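Side-chain contact in BH1478 protein (Bacillus halodurans, PDB 2QUP), which is of unknown function, belongs to the DUF327 family and folds as a bundle of four helices: residues A[39-42]-A[43-46]. Sequence-based numbering, arbitrary orientation.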
loop_
_atom_site.group_PDB
_atom_site.type_symbol
_atom_site.label_atom_id
_atom_site.label_comp_id
_atom_site.label_asym_id
_atom_site.label_seq_id
_atom_site.Cartn_x
_atom_site.Cartn_y
_atom_site.Cartn_z
ATOM N N ALA A 39 -10.396 8.214 6.407
ATOM C CA ALA A 39 -9.872 7.199 5.499
ATOM C C ALA A 39 -8.346 7.258 5.417
ATOM O O ALA A 39 -7.680 6.221 5.414
ATOM C CB ALA A 39 -10.492 7.359 4.131
ATOM N N TYR A 40 -7.804 8.473 5.375
ATOM C CA TYR A 40 -6.357 8.700 5.426
ATOM C C TYR A 40 -5.727 8.156 6.706
ATOM O O TYR A 40 -4.642 7.568 6.673
ATOM C CB TYR A 40 -6.040 10.199 5.298
ATOM C CG TYR A 40 -4.552 10.527 5.294
ATOM C CD1 TYR A 40 -3.774 10.292 4.168
ATOM C CD2 TYR A 40 -3.928 11.076 6.414
ATOM C CE1 TYR A 40 -2.415 10.590 4.153
ATOM C CE2 TYR A 40 -2.565 11.379 6.398
ATOM C CZ TYR A 40 -1.824 11.130 5.263
ATOM O OH TYR A 40 -0.483 11.423 5.236
ATOM N N GLU A 41 -6.409 8.382 7.828
ATOM C CA GLU A 41 -5.942 7.967 9.142
ATOM C C GLU A 41 -5.913 6.451 9.267
ATOM O O GLU A 41 -4.985 5.901 9.845
ATOM C CB GLU A 41 -6.853 8.554 10.233
ATOM C CG GLU A 41 -6.387 9.912 10.793
ATOM C CD GLU A 41 -7.496 10.684 11.539
ATOM O OE1 GLU A 41 -8.360 10.040 12.186
ATOM O OE2 GLU A 41 -7.493 11.941 11.481
ATOM N N ARG A 42 -6.942 5.795 8.730
ATOM C CA ARG A 42 -7.016 4.337 8.645
ATOM C C ARG A 42 -5.886 3.745 7.806
ATOM O O ARG A 42 -5.240 2.772 8.199
ATOM C CB ARG A 42 -8.365 3.922 8.076
ATOM C CG ARG A 42 -9.446 3.794 9.124
ATOM C CD ARG A 42 -10.698 3.129 8.565
ATOM N NE ARG A 42 -11.627 4.128 8.037
ATOM C CZ ARG A 42 -11.976 4.239 6.756
ATOM N NH1 ARG A 42 -11.494 3.402 5.837
ATOM N NH2 ARG A 42 -12.817 5.194 6.386
ATOM N N LEU A 43 -5.623 4.372 6.670
ATOM C CA LEU A 43 -4.451 4.055 5.862
ATOM C C LEU A 43 -3.115 4.208 6.579
ATOM O O LEU A 43 -2.169 3.475 6.287
ATOM C CB LEU A 43 -4.444 4.919 4.591
ATOM C CG LEU A 43 -5.386 4.675 3.422
ATOM C CD1 LEU A 43 -4.971 5.610 2.289
ATOM C CD2 LEU A 43 -5.409 3.211 2.977
ATOM N N GLN A 44 -3.013 5.188 7.474
ATOM C CA GLN A 44 -1.759 5.435 8.193
ATOM C C GLN A 44 -1.545 4.298 9.189
ATOM O O GLN A 44 -0.430 3.798 9.357
ATOM C CB GLN A 44 -1.834 6.748 8.976
ATOM C CG GLN A 44 -1.650 8.048 8.197
ATOM C CD GLN A 44 -1.603 9.268 9.142
ATOM O OE1 GLN A 44 -0.621 10.022 9.159
ATOM N NE2 GLN A 44 -2.661 9.446 9.946
ATOM N N ALA A 45 -2.636 3.903 9.840
ATOM C CA ALA A 45 -2.644 2.803 10.807
ATOM C C ALA A 45 -2.308 1.461 10.155
ATOM O O ALA A 45 -1.538 0.688 10.696
ATOM C CB ALA A 45 -4.012 2.740 11.528
ATOM N N LEU A 46 -2.890 1.208 8.985
ATOM C CA LEU A 46 -2.562 0.046 8.170
ATOM C C LEU A 46 -1.104 0.031 7.704
ATOM O O LEU A 46 -0.469 -1.007 7.689
ATOM C CB LEU A 46 -3.479 0.028 6.955
ATOM C CG LEU A 46 -3.746 -1.257 6.196
ATOM C CD1 LEU A 46 -3.842 -2.481 7.142
ATOM C CD2 LEU A 46 -5.026 -1.076 5.436
HETATM O O HOH W 1 1.399 9.774 7.359
#
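Q44 puts its CG over one face of the Y40 ring, one turn back on the same helix, and its amide passes beyond the CD2–CE2 edge. The touch is at the ring's CE2 corner, where Q44 CD comes within 3.6 Å of Y40 CE2; amide and ring planes are 32° apart, well short of a flat stack. Y40 reaches this place because its CG lies anti to the backbone N (chi1 -178°), and Q44 meets it with a chain extended beyond CG. A water joins the two ends: it donates to Q44 OE1 at 2.7 Å and lies a longer 3.3 Å from Y40 OH. At the other end of the amide, Q44 NE2 packs against E41, 3.7 Å from E41 CA and about as far from E41 CG. Beneath these side chains run the i to i+4 backbone bonds of an alpha helix, among them Q44 N to Y40 O at 3.0 Å. Q44 N also makes a weak second bond to E41 O. Both Y40 and Q44 are exposed, midway along helix 27-60. Elsewhere round the same turns, L43 is buried, and A39, L43 and L46 pack on helix 63-88, with A39 and L43 both meeting L83.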